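Local coordinates for protein phthiocerol synthesis polyketide synthase type I PpsC (Mycobacterium tuberculosis, PDB 7AHB) that takes part in phthiocerol synthesis as a type I polyketide synthase, its acyltransferase domain probably selecting extender units and loading them onto the acyl carrier protein, at residues 202-207 with 328-333; 322-327 with 340-345; 178-183 with 227-232; 273-278 with 301-306; 50-55 with 312-317. All blocks are in the same frame, centred on the assembly; numbering follows the deposited sequence.

Contact 1. Residues 202-207 with 328-333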
# COMPACT_ATOMS: atom_id res chain seq x y z
N ALA A 202 11.02 6.42 -0.42
CA ALA A 202 10.32 5.89 -1.59
C ALA A 202 11.27 5.20 -2.58
O ALA A 202 10.95 4.15 -3.13
CB ALA A 202 9.55 7.00 -2.30
N SER A 203 12.42 5.78 -2.80
CA SER A 203 13.39 5.27 -3.75
C SER A 203 14.71 5.98 -3.47
O SER A 203 14.76 6.85 -2.58
CB SER A 203 12.94 5.51 -5.18
OG SER A 203 13.09 6.86 -5.52
N PRO A 204 15.78 5.68 -4.21
CA PRO A 204 17.02 6.45 -4.03
C PRO A 204 16.86 7.90 -4.42
O PRO A 204 17.72 8.72 -4.06
CB PRO A 204 18.04 5.74 -4.92
CG PRO A 204 17.44 4.37 -5.20
CD PRO A 204 15.93 4.58 -5.18
N ARG A 205 15.79 8.25 -5.15
CA ARG A 205 15.64 9.58 -5.71
C ARG A 205 14.43 10.35 -5.21
O ARG A 205 14.35 11.55 -5.46
CB ARG A 205 15.55 9.50 -7.25
CG ARG A 205 16.89 9.55 -7.94
CD ARG A 205 16.82 8.94 -9.35
NE ARG A 205 16.81 7.47 -9.31
CZ ARG A 205 17.89 6.73 -9.04
NH1 ARG A 205 17.79 5.39 -9.02
NH2 ARG A 205 19.06 7.31 -8.77
N GLN A 206 13.51 9.70 -4.51
CA GLN A 206 12.30 10.34 -4.02
C GLN A 206 12.06 9.97 -2.56
O GLN A 206 12.28 8.83 -2.15
CB GLN A 206 11.08 9.93 -4.85
CG GLN A 206 11.07 10.52 -6.27
CD GLN A 206 9.79 10.17 -7.01
OE1 GLN A 206 9.40 9.01 -7.09
NE2 GLN A 206 9.13 11.19 -7.55
N THR A 207 11.54 10.93 -1.81
CA THR A 207 11.27 10.78 -0.39
C THR A 207 9.97 11.51 -0.09
O THR A 207 9.68 12.54 -0.68
CB THR A 207 12.41 11.36 0.47
OG1 THR A 207 13.69 10.83 0.06
CG2 THR A 207 12.19 11.08 1.92
N SER A 328 10.82 0.86 -10.10
CA SER A 328 11.83 0.81 -11.16
C SER A 328 13.06 1.63 -10.80
O SER A 328 14.19 1.21 -11.06
CB SER A 328 11.22 1.29 -12.47
OG SER A 328 10.24 0.36 -12.92
N ASP A 329 12.86 2.82 -10.20
CA ASP A 329 14.01 3.61 -9.80
C ASP A 329 14.91 2.84 -8.84
O ASP A 329 16.14 2.84 -8.98
CB ASP A 329 13.56 4.92 -9.15
CG ASP A 329 13.14 5.95 -10.18
OD1 ASP A 329 13.38 5.73 -11.40
OD2 ASP A 329 12.56 6.98 -9.77
N THR A 330 14.31 2.17 -7.85
CA THR A 330 15.10 1.39 -6.90
C THR A 330 15.83 0.25 -7.59
O THR A 330 17.03 0.06 -7.40
CB THR A 330 14.20 0.87 -5.79
OG1 THR A 330 13.82 1.96 -4.95
CG2 THR A 330 14.90 -0.20 -4.96
N LEU A 331 15.10 -0.51 -8.41
CA LEU A 331 15.71 -1.67 -9.06
C LEU A 331 16.84 -1.24 -9.98
O LEU A 331 17.88 -1.93 -10.08
CB LEU A 331 14.65 -2.45 -9.83
CG LEU A 331 13.57 -3.09 -8.98
CD1 LEU A 331 12.48 -3.69 -9.84
CD2 LEU A 331 14.16 -4.16 -8.06
N ARG A 332 16.67 -0.11 -10.68
CA ARG A 332 17.69 0.37 -11.60
C ARG A 332 18.98 0.72 -10.88
O ARG A 332 20.06 0.68 -11.48
CB ARG A 332 17.15 1.58 -12.36
CG ARG A 332 17.65 1.73 -13.78
CD ARG A 332 17.05 2.99 -14.44
NE ARG A 332 15.63 3.12 -14.16
CZ ARG A 332 14.66 2.92 -15.05
NH1 ARG A 332 14.96 2.59 -16.31
NH2 ARG A 332 13.40 3.06 -14.67
N ALA A 333 18.90 1.07 -9.60
CA ALA A 333 20.09 1.47 -8.86
C ALA A 333 20.97 0.30 -8.48
O ALA A 333 22.16 0.51 -8.21
CB ALA A 333 19.68 2.23 -7.58
O HOH W 1 11.17 1.41 -4.46
O HOH W 2 11.34 7.39 -7.46

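Contact 2. Residues 322-327 with 340-345. With SCN (thiocyanate ion), chain N.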
# COMPACT_ATOMS: atom_id res chain seq x y z
N LEU A 322 0.74 3.82 -8.53
CA LEU A 322 1.49 4.99 -8.09
C LEU A 322 2.91 4.66 -7.64
O LEU A 322 3.69 5.59 -7.44
CB LEU A 322 0.75 5.69 -6.95
CG LEU A 322 -0.59 6.35 -7.33
CD1 LEU A 322 -1.31 6.77 -6.03
CD2 LEU A 322 -0.43 7.54 -8.27
N LEU A 323 3.25 3.38 -7.49
CA LEU A 323 4.58 3.00 -7.00
C LEU A 323 5.50 2.40 -8.06
O LEU A 323 6.69 2.18 -7.78
CB LEU A 323 4.44 2.00 -5.85
CG LEU A 323 3.55 2.40 -4.69
CD1 LEU A 323 3.43 1.27 -3.70
CD2 LEU A 323 4.09 3.66 -4.05
N THR A 324 4.98 2.13 -9.25
CA THR A 324 5.78 1.38 -10.22
C THR A 324 7.00 2.17 -10.67
O THR A 324 8.06 1.58 -10.93
CB THR A 324 4.90 0.97 -11.40
OG1 THR A 324 4.21 2.10 -11.92
CG2 THR A 324 3.86 -0.08 -10.96
N HIS A 325 6.90 3.50 -10.75
CA HIS A 325 8.08 4.29 -11.10
C HIS A 325 9.13 4.25 -9.99
O HIS A 325 10.33 4.14 -10.26
CB HIS A 325 7.69 5.74 -11.39
CG HIS A 325 8.87 6.65 -11.58
ND1 HIS A 325 9.73 6.53 -12.66
CD2 HIS A 325 9.33 7.68 -10.84
CE1 HIS A 325 10.67 7.46 -12.57
NE2 HIS A 325 10.46 8.17 -11.47
N SER A 326 8.70 4.37 -8.73
CA SER A 326 9.64 4.27 -7.61
C SER A 326 10.27 2.89 -7.54
O SER A 326 11.46 2.75 -7.24
CB SER A 326 8.93 4.59 -6.29
OG SER A 326 8.51 5.94 -6.27
N ILE A 327 9.47 1.85 -7.79
CA ILE A 327 10.02 0.49 -7.84
C ILE A 327 11.12 0.42 -8.89
O ILE A 327 12.25 -0.03 -8.62
CB ILE A 327 8.89 -0.53 -8.12
CG1 ILE A 327 7.96 -0.62 -6.91
CG2 ILE A 327 9.48 -1.90 -8.45
CD1 ILE A 327 6.67 -1.36 -7.17
N TYR A 340 13.80 -7.29 -15.52
CA TYR A 340 12.77 -7.04 -14.53
C TYR A 340 11.51 -6.49 -15.18
O TYR A 340 11.52 -5.98 -16.30
CB TYR A 340 13.25 -6.05 -13.45
CG TYR A 340 14.30 -6.63 -12.53
CD1 TYR A 340 15.61 -6.80 -12.95
CD2 TYR A 340 13.98 -7.01 -11.22
CE1 TYR A 340 16.57 -7.31 -12.11
CE2 TYR A 340 14.94 -7.53 -10.37
CZ TYR A 340 16.23 -7.68 -10.82
OH TYR A 340 17.19 -8.21 -9.99
N LEU A 341 10.41 -6.57 -14.43
CA LEU A 341 9.09 -6.14 -14.86
C LEU A 341 8.43 -5.51 -13.65
O LEU A 341 8.34 -6.14 -12.59
CB LEU A 341 8.28 -7.34 -15.38
CG LEU A 341 6.92 -7.08 -16.02
CD1 LEU A 341 7.09 -6.39 -17.36
CD2 LEU A 341 6.17 -8.40 -16.16
N SER A 342 7.98 -4.27 -13.79
CA SER A 342 7.26 -3.57 -12.73
C SER A 342 5.94 -3.06 -13.31
O SER A 342 5.94 -2.13 -14.12
CB SER A 342 8.07 -2.41 -12.16
OG SER A 342 7.37 -1.76 -11.11
N ILE A 343 4.83 -3.66 -12.88
CA ILE A 343 3.52 -3.38 -13.45
C ILE A 343 2.48 -3.21 -12.35
O ILE A 343 2.71 -3.55 -11.19
CB ILE A 343 3.05 -4.47 -14.44
CG1 ILE A 343 2.99 -5.83 -13.75
CG2 ILE A 343 3.98 -4.55 -15.64
CD1 ILE A 343 2.01 -6.80 -14.43
N GLY A 344 1.31 -2.70 -12.74
CA GLY A 344 0.19 -2.57 -11.84
C GLY A 344 -0.91 -3.56 -12.15
O GLY A 344 -0.76 -4.48 -12.96
N THR A 345 -2.05 -3.35 -11.48
CA THR A 345 -3.23 -4.18 -11.64
C THR A 345 -4.34 -3.46 -12.39
O THR A 345 -4.67 -3.86 -13.51
CB THR A 345 -3.74 -4.64 -10.25
OG1 THR A 345 -2.69 -5.35 -9.58
CG2 THR A 345 -4.94 -5.56 -10.38
S SCN N . 5.66 6.77 -1.81
C SCN N . 6.24 6.50 -3.50
N SCN N . 6.59 6.34 -4.57

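Contact 3. Residues 178-183 with 227-232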
# COMPACT_ATOMS: atom_id res chain seq x y z
N LEU A 178 5.44 14.32 -1.73
CA LEU A 178 6.49 13.58 -2.42
C LEU A 178 7.50 14.57 -2.97
O LEU A 178 7.13 15.51 -3.68
CB LEU A 178 5.90 12.73 -3.54
CG LEU A 178 6.86 11.86 -4.36
CD1 LEU A 178 7.44 10.73 -3.57
CD2 LEU A 178 6.12 11.32 -5.60
N LEU A 179 8.78 14.35 -2.66
CA LEU A 179 9.84 15.27 -3.07
C LEU A 179 10.87 14.53 -3.92
O LEU A 179 11.18 13.36 -3.66
CB LEU A 179 10.55 15.87 -1.86
CG LEU A 179 9.74 16.18 -0.61
CD1 LEU A 179 10.67 16.64 0.52
CD2 LEU A 179 8.70 17.24 -0.92
N GLU A 180 11.40 15.21 -4.94
CA GLU A 180 12.46 14.66 -5.77
C GLU A 180 13.81 14.90 -5.08
O GLU A 180 14.68 15.60 -5.58
CB GLU A 180 12.43 15.27 -7.16
CG GLU A 180 13.45 14.65 -8.11
CD GLU A 180 13.57 15.39 -9.42
OE1 GLU A 180 12.99 16.51 -9.56
OE2 GLU A 180 14.28 14.88 -10.33
N LEU A 181 13.92 14.35 -3.87
CA LEU A 181 15.14 14.40 -3.07
C LEU A 181 15.38 13.03 -2.47
O LEU A 181 14.44 12.29 -2.20
CB LEU A 181 15.04 15.43 -1.95
CG LEU A 181 14.87 16.89 -2.35
CD1 LEU A 181 14.54 17.74 -1.12
CD2 LEU A 181 16.09 17.40 -3.07
N ASP A 182 16.66 12.69 -2.27
CA ASP A 182 17.01 11.45 -1.59
C ASP A 182 16.80 11.66 -0.09
O ASP A 182 16.41 12.73 0.36
CB ASP A 182 18.43 11.01 -1.96
CG ASP A 182 19.53 11.94 -1.45
OD1 ASP A 182 19.31 12.73 -0.51
OD2 ASP A 182 20.66 11.83 -1.98
N ALA A 183 17.04 10.60 0.68
CA ALA A 183 16.71 10.64 2.09
C ALA A 183 17.53 11.68 2.84
O ALA A 183 16.99 12.40 3.67
CB ALA A 183 16.91 9.27 2.73
N ASN A 227 14.63 24.69 -7.42
CA ASN A 227 14.71 24.04 -8.73
C ASN A 227 14.46 22.53 -8.68
O ASN A 227 14.84 21.81 -9.61
CB ASN A 227 16.07 24.32 -9.38
CG ASN A 227 16.26 25.78 -9.74
OD1 ASN A 227 15.43 26.63 -9.39
ND2 ASN A 227 17.35 26.09 -10.43
N GLY A 228 13.81 22.04 -7.63
CA GLY A 228 13.43 20.65 -7.54
C GLY A 228 11.94 20.45 -7.79
O GLY A 228 11.18 21.40 -7.97
N PHE A 229 11.53 19.18 -7.80
CA PHE A 229 10.15 18.79 -8.03
C PHE A 229 9.52 18.33 -6.72
O PHE A 229 10.16 17.63 -5.93
CB PHE A 229 10.07 17.66 -9.07
CG PHE A 229 10.36 18.11 -10.48
CD1 PHE A 229 11.53 18.80 -10.79
CD2 PHE A 229 9.45 17.84 -11.51
CE1 PHE A 229 11.79 19.23 -12.10
CE2 PHE A 229 9.71 18.24 -12.81
CZ PHE A 229 10.87 18.94 -13.11
N ALA A 230 8.26 18.70 -6.50
CA ALA A 230 7.56 18.31 -5.27
C ALA A 230 6.06 18.37 -5.48
O ALA A 230 5.57 19.29 -6.14
CB ALA A 230 7.97 19.22 -4.11
N THR A 231 5.34 17.40 -4.91
CA THR A 231 3.90 17.26 -5.08
C THR A 231 3.26 16.91 -3.74
O THR A 231 3.84 16.21 -2.92
CB THR A 231 3.59 16.15 -6.11
OG1 THR A 231 4.19 16.48 -7.37
CG2 THR A 231 2.10 16.02 -6.32
N ARG A 232 2.03 17.37 -3.54
CA ARG A 232 1.26 16.97 -2.37
C ARG A 232 0.73 15.56 -2.56
O ARG A 232 0.33 15.18 -3.66
CB ARG A 232 0.11 17.95 -2.13
CG ARG A 232 -0.52 17.92 -0.72
CD ARG A 232 -1.71 18.83 -0.70
NE ARG A 232 -2.37 19.02 0.58
CZ ARG A 232 -3.27 18.18 1.08
NH1 ARG A 232 -3.54 17.04 0.43
NH2 ARG A 232 -3.86 18.46 2.24
O HOH W 3 6.52 14.84 -7.05

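Contact 4. Residues 273-278 with 301-306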
# COMPACT_ATOMS: atom_id res chain seq x y z
N ALA A 273 13.60 -0.85 10.28
CA ALA A 273 14.84 -0.64 9.53
C ALA A 273 15.40 -1.96 9.01
O ALA A 273 15.96 -2.02 7.91
CB ALA A 273 15.86 0.06 10.41
N ASP A 274 15.24 -3.04 9.78
CA ASP A 274 15.76 -4.34 9.40
C ASP A 274 14.78 -5.14 8.55
O ASP A 274 14.97 -6.34 8.33
CB ASP A 274 16.16 -5.14 10.65
CG ASP A 274 14.97 -5.66 11.44
OD1 ASP A 274 13.83 -5.25 11.17
OD2 ASP A 274 15.20 -6.49 12.35
N LEU A 275 13.72 -4.49 8.07
CA LEU A 275 12.71 -5.07 7.19
C LEU A 275 11.98 -6.24 7.83
O LEU A 275 11.26 -6.98 7.12
CB LEU A 275 13.31 -5.49 5.84
CG LEU A 275 14.14 -4.41 5.13
CD1 LEU A 275 14.66 -4.89 3.79
CD2 LEU A 275 13.31 -3.14 4.97
N GLY A 276 12.11 -6.42 9.14
CA GLY A 276 11.48 -7.54 9.82
C GLY A 276 11.94 -8.91 9.36
O GLY A 276 11.16 -9.87 9.41
N ILE A 277 13.20 -9.04 8.95
CA ILE A 277 13.67 -10.32 8.41
C ILE A 277 15.01 -10.70 9.00
O ILE A 277 15.79 -11.44 8.38
CB ILE A 277 13.76 -10.29 6.87
CG1 ILE A 277 14.75 -9.20 6.46
CG2 ILE A 277 12.40 -10.08 6.24
CD1 ILE A 277 14.93 -9.07 4.95
N SER A 278 15.30 -10.21 10.21
CA SER A 278 16.55 -10.56 10.86
C SER A 278 16.54 -12.02 11.29
O SER A 278 15.49 -12.60 11.56
CB SER A 278 16.79 -9.66 12.08
OG SER A 278 17.08 -8.32 11.67
N HIS A 301 11.89 1.84 -0.25
CA HIS A 301 13.11 1.72 -1.04
C HIS A 301 13.90 0.47 -0.64
O HIS A 301 14.27 -0.34 -1.50
CB HIS A 301 13.92 3.02 -0.85
CG HIS A 301 15.36 2.93 -1.24
ND1 HIS A 301 16.28 3.85 -0.81
CD2 HIS A 301 16.03 2.06 -2.03
CE1 HIS A 301 17.47 3.55 -1.31
NE2 HIS A 301 17.34 2.46 -2.05
N GLN A 302 14.12 0.28 0.66
CA GLN A 302 14.97 -0.81 1.11
C GLN A 302 14.29 -2.17 0.92
O GLN A 302 14.93 -3.16 0.58
CB GLN A 302 15.36 -0.58 2.57
CG GLN A 302 16.13 0.73 2.82
CD GLN A 302 15.25 1.94 3.25
OE1 GLN A 302 14.04 2.00 2.99
NE2 GLN A 302 15.88 2.92 3.93
N ALA A 303 12.98 -2.22 1.13
CA ALA A 303 12.26 -3.48 0.93
C ALA A 303 12.29 -3.91 -0.54
O ALA A 303 12.50 -5.09 -0.85
CB ALA A 303 10.81 -3.34 1.41
N ILE A 304 12.10 -2.97 -1.46
CA ILE A 304 12.14 -3.32 -2.88
C ILE A 304 13.55 -3.79 -3.27
O ILE A 304 13.72 -4.79 -3.96
CB ILE A 304 11.69 -2.12 -3.75
CG1 ILE A 304 10.18 -1.86 -3.55
CG2 ILE A 304 12.01 -2.38 -5.22
CD1 ILE A 304 9.29 -2.98 -4.03
N ALA A 305 14.57 -3.05 -2.84
CA ALA A 305 15.94 -3.44 -3.12
C ALA A 305 16.21 -4.87 -2.65
O ALA A 305 16.77 -5.69 -3.38
CB ALA A 305 16.91 -2.45 -2.46
N HIS A 306 15.82 -5.17 -1.41
CA HIS A 306 16.01 -6.52 -0.89
C HIS A 306 15.33 -7.55 -1.78
O HIS A 306 15.91 -8.59 -2.11
CB HIS A 306 15.46 -6.61 0.54
CG HIS A 306 15.98 -7.77 1.33
ND1 HIS A 306 15.51 -9.06 1.16
CD2 HIS A 306 16.95 -7.85 2.28
CE1 HIS A 306 16.19 -9.88 1.95
NE2 HIS A 306 17.06 -9.17 2.64

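Contact 5. Residues 50-55 with 312-317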
# COMPACT_ATOMS: atom_id res chain seq x y z
N VAL A 50 6.74 -10.67 -6.79
CA VAL A 50 6.45 -9.93 -5.57
C VAL A 50 5.16 -9.15 -5.78
O VAL A 50 5.03 -8.44 -6.77
CB VAL A 50 7.60 -8.98 -5.22
CG1 VAL A 50 7.28 -8.18 -3.97
CG2 VAL A 50 8.93 -9.77 -5.01
N PHE A 51 4.21 -9.30 -4.86
CA PHE A 51 3.02 -8.46 -4.84
C PHE A 51 3.26 -7.29 -3.90
O PHE A 51 3.63 -7.50 -2.74
CB PHE A 51 1.79 -9.21 -4.35
CG PHE A 51 1.09 -10.03 -5.40
CD1 PHE A 51 1.75 -10.46 -6.54
CD2 PHE A 51 -0.24 -10.38 -5.23
CE1 PHE A 51 1.09 -11.24 -7.48
CE2 PHE A 51 -0.90 -11.15 -6.18
CZ PHE A 51 -0.24 -11.57 -7.30
N VAL A 52 3.01 -6.07 -4.38
CA VAL A 52 3.26 -4.84 -3.62
C VAL A 52 1.92 -4.18 -3.31
O VAL A 52 1.16 -3.82 -4.23
CB VAL A 52 4.17 -3.88 -4.39
CG1 VAL A 52 4.28 -2.55 -3.66
CG2 VAL A 52 5.55 -4.52 -4.63
N TYR A 53 1.64 -3.96 -2.02
CA TYR A 53 0.37 -3.40 -1.56
C TYR A 53 0.62 -1.95 -1.15
O TYR A 53 1.35 -1.68 -0.19
CB TYR A 53 -0.21 -4.23 -0.43
CG TYR A 53 -0.61 -5.61 -0.93
CD1 TYR A 53 0.31 -6.64 -0.98
CD2 TYR A 53 -1.87 -5.84 -1.42
CE1 TYR A 53 -0.03 -7.89 -1.45
CE2 TYR A 53 -2.23 -7.08 -1.91
CZ TYR A 53 -1.31 -8.10 -1.92
OH TYR A 53 -1.66 -9.33 -2.41
N SER A 54 0.02 -1.02 -1.90
CA SER A 54 0.19 0.39 -1.66
C SER A 54 -0.64 0.83 -0.47
O SER A 54 -1.65 0.22 -0.12
CB SER A 54 -0.21 1.19 -2.89
OG SER A 54 -0.13 2.57 -2.62
N GLY A 55 -0.21 1.92 0.14
CA GLY A 55 -0.90 2.49 1.27
C GLY A 55 -1.85 3.62 0.93
O GLY A 55 -2.52 4.15 1.82
N HIS A 312 12.05 -10.96 -9.82
CA HIS A 312 12.15 -10.12 -11.00
C HIS A 312 10.84 -9.53 -11.48
O HIS A 312 10.87 -8.60 -12.29
CB HIS A 312 12.78 -10.91 -12.15
CG HIS A 312 14.21 -11.25 -11.91
ND1 HIS A 312 14.60 -12.27 -11.07
CD2 HIS A 312 15.35 -10.68 -12.37
CE1 HIS A 312 15.92 -12.32 -11.03
NE2 HIS A 312 16.40 -11.37 -11.81
N THR A 313 9.70 -10.02 -11.00
CA THR A 313 8.41 -9.45 -11.37
C THR A 313 7.77 -8.82 -10.15
O THR A 313 7.54 -9.50 -9.15
CB THR A 313 7.48 -10.50 -11.98
OG1 THR A 313 8.06 -11.00 -13.19
CG2 THR A 313 6.11 -9.90 -12.28
N PHE A 314 7.50 -7.52 -10.24
CA PHE A 314 6.82 -6.76 -9.20
C PHE A 314 5.46 -6.31 -9.73
O PHE A 314 5.39 -5.69 -10.80
CB PHE A 314 7.65 -5.56 -8.77
CG PHE A 314 8.91 -5.94 -8.04
CD1 PHE A 314 9.99 -6.48 -8.71
CD2 PHE A 314 9.01 -5.77 -6.67
CE1 PHE A 314 11.14 -6.84 -8.04
CE2 PHE A 314 10.16 -6.13 -6.00
CZ PHE A 314 11.23 -6.67 -6.70
N ILE A 315 4.40 -6.63 -9.00
CA ILE A 315 3.03 -6.30 -9.39
C ILE A 315 2.42 -5.47 -8.27
O ILE A 315 2.21 -5.98 -7.15
CB ILE A 315 2.18 -7.55 -9.65
CG1 ILE A 315 2.84 -8.41 -10.71
CG2 ILE A 315 0.73 -7.17 -10.07
CD1 ILE A 315 2.18 -9.76 -10.92
N GLU A 316 2.11 -4.21 -8.55
CA GLU A 316 1.42 -3.37 -7.59
C GLU A 316 -0.06 -3.74 -7.60
O GLU A 316 -0.72 -3.72 -8.65
CB GLU A 316 1.61 -1.89 -7.91
CG GLU A 316 0.87 -0.98 -6.96
CD GLU A 316 1.04 0.49 -7.32
OE1 GLU A 316 2.08 0.81 -7.97
OE2 GLU A 316 0.14 1.31 -6.99
N ILE A 317 -0.59 -4.07 -6.42
CA ILE A 317 -1.96 -4.52 -6.27
C ILE A 317 -2.79 -3.30 -5.85
O ILE A 317 -2.98 -3.05 -4.65
CB ILE A 317 -2.07 -5.65 -5.24
CG1 ILE A 317 -1.12 -6.79 -5.59
CG2 ILE A 317 -3.53 -6.16 -5.18
CD1 ILE A 317 -1.42 -7.49 -6.90

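Contact 1. Residues 202-207 with 328-333
Arg205 leaves the loop 202-207 and reaches helix segment 328-333, where NH1 donates weakly to the main-chain O of Asp329 (3.0 Å, N-H...O 134°). This oxygen lies at the guanidinium edge, in its plane; the bend of the arginine chain at chi3 (-78°) helps bring the group there. The Asp329 carboxylate forms no salt bridge: Arg205 NE stays 4.3 Å from OD2, and the two flat groups stand nearly perpendicular.

That carboxylate is served by water instead. One water accepts from Ser203 OG at 2.7 Å and donates to Asp329 OD2 and Gln206 OE1. Ser203 suits its place because a short hydroxyl can donate outward while accepting from its own loop: OG takes the N-H of Arg205 (3.1 Å), an ST turn, and more weakly that of Gln206. A second water donates to Ala202 O and sits 2.8 Å from Thr330 OG1. Ser326 adds weak bonds, its O with Thr330 OG1 and its OG with Gln206 OE1. The compact Pro204 ring lays CG on Ala333 CB (3.9 Å).

Thr330 also packs against His301, Ile304 and Ala305 of helix 300-308. The turn between strands 197-201 and 207-211 of the antiparallel sheet is thereby docked on helix 324-334.

Contact 2. Residues 322-327 with 340-345
Thr324 and Ser342 meet where the first turn of helix 324-334 passes strand 341-343. The direct polar link is slight: Ser342 OG gives a long, weak hydrogen bond to Thr324 O (3.4 Å). OG stands anti to its own backbone N (chi1 -178°), which carries the hydroxyl out from the strand to the helix. A small serine fits here, since the backbones come close, with the CA atoms of Thr324 and Ser342 5.7 Å apart. Thr324 O also accepts from Ser328 OG.

Van der Waals packing supplies the rest. Thr324 turns its methyl, CG2, to the strand, 3.7 Å from Ile343 O, and brings CB equally near Ser342 OG. One turn along, the branched Ile327 sets CG2 3.4 Å from Ser342 OG and 4.0 Å from Ser342 CB. Its own N-H bonds to Leu323 O, within the opening turn of the helix.

The ion contact lies on another side of the helix. Ser326 OG donates to the nitrogen of a thiocyanate (2.6 Å), probably from the crystallisation liquor, while Leu323 CD2 rests 3.6 Å from its carbon.

Farther out, the carboxylate of Glu316 on strand 313-316 accepts from Leu322 N and Leu323 N, tying down the approach to the helix. Ile327 packs on Phe314 of that strand and on Phe300 and Ile304 of helix 300-308. The contact thus closes the beta-alpha-beta unit of strand 313-316, helix 324-334 and strand 341-343, the last of these edging the parallel sheet.

Contact 3. Residues 178-183 with 227-232
Leu178 and Thr231 form an antiparallel hydrogen-bonded pair: Leu178 N donates to Thr231 O (2.7 Å), and Thr231 N returns a bond to Leu178 O (2.9 Å). Leu179 and Ala230 make the neighbouring non-hydrogen-bonded pair, their CA atoms only 4.4 Å apart. Ala230 suits this close spacing, for its single methyl meets Leu179 CD2 at 3.8 Å. A third backbone bond, Glu180 N to Phe229 O, continues the ladder past the strand ends.

There the side chains of Glu180 and Phe229 run side by side and point the same way. The glutamate is extended, with CG anti to its backbone N (chi1 -175°), and OE1 comes obliquely to within 3.0 Å of Phe229 CD1; the carboxylate and ring planes are nearly perpendicular. Beside the Leu178-Thr231 pair, a water lies 2.9 Å from Thr231 OG1 and donates weakly to Leu178 O.

The surroundings set these parts in place. Glu180 centres an inverse gamma turn that swings the chain away, and Asp182 then N-caps helix 183-189. In the partner segment, Asn227 at positive phi ends helix 213-225 in a Schellman motif before Phe229.

Leu179 packs on Leu189 of helix 183-189 and Ala230 on Ile220 and Val223 of helix 213-225, whereas Leu178 leans on Val208 of strand 207-211. Strand 230-232 edges the four-stranded antiparallel sheet, whose strand order and two helices fit the ferredoxin-like small subdomain of acyltransferases.

Contact 4. Residues 273-278 with 301-306
A type I' beta turn, Asp274 to Ile277, in the loop after strand 267-269, presents Leu275 and Ile277 to helix 300-308. Leu275 is the deeper of the two. Its branches spread over the helix: CD1 lies 3.7 Å from Gln302 O and 3.8 Å from His306 CB, while CD2 approaches Ala303 N at 4.0 Å and Gln302 CB at much the same distance. A forked leucine suits the place, since its two methyls can touch neighbouring points of the helix, and the small Ala303 leaves room for it. Gln302 offers only the root of its side chain; a bend at chi2 leads the amide away.

Ile277 comes from the opposite direction to His306 and sets CD1 over one face of the imidazole, 3.4 Å from the centroid and 23° off the ring normal. This is a CH-pi contact, displaced toward NE2, which CD1 meets at 3.1 Å, a tight fit. With chi1 at 60°, CG1 lies between the backbone N and carbonyl carbon, and the extended chi2 thrusts CD1 forward onto the ring.

The turn is braced from behind by Asp274. OD1 accepts Gly276 N at 2.9 Å, an Asx turn, and OD2 accepts Ser278 OG, both met from above the carboxylate plane. Glycine is well suited to the positive phi at 276.

Across the interface the attraction is therefore apolar and CH-pi. Within the segments, His306 N bonds to Gln302 O and Asp274 serves the turn; what meets between them is hydrocarbon and one ring face, a union that depends on fit of shape rather than on directional bonds.

Contact 5. Residues 50-55 with 312-317
Val50 lies alongside Phe314 where strands 49-53 and 313-316 run side by side in the parallel sheet at the core of the acyltransferase fold. Both side chains point the same way, and Val50 sets CB 3.8 Å from Phe314 CD2, off-centre over the ring. Val52, on the same sheet face, meets that ring at its edge through CG2.

The other face carries Phe51 and Ile315, again side by side and pointing the same way, with Phe51 CE1 3.9 Å from Ile315 CD1. Ile317 then crosses the Phe51 ring obliquely: CD1 sits over one face, 3.8 Å from the centroid and 23° off the normal. Its CG1 lies over a face of Tyr53, so one branched isoleucine packs two aromatic rings. Flat rings and beta-branched chains suit such a buried, closely spaced ladder. Tyr53 OH bonds to Thr121, and the buried Glu316 carboxylate to Ser318, Leu322 and Leu323.

Four backbone bonds fix the register, Val50 N to Thr313 O, Ile315 N to Val50 O, Val52 N to Ile315 O and Ile317 N to Val52 O, the last 2.8 Å long and nearly straight at 174°.

Contacts 5 and 2 share the parallel sheet, with centres about 7 Å apart; Ile343 O and Glu316 N, 2.8 Å apart, join their strands. Contact 1 uses the same helix 324-334 as contact 2, its centre about 11 Å away, and hands on to contact 3 through Thr207 O and Leu179 N (2.8 Å), linking the antiparallel sheet to helix 324-334. Contact 4 touches contact 5 where Ile304 CD1 meets Phe314 CE2 at 3.8 Å. The probable nucleophile elbow around Ser138 touches Tyr53 of contact 5 and lies near Ala303 of contact 4, whereas contact 3 lies about 23 Å from contacts 4 and 5, centre to centre.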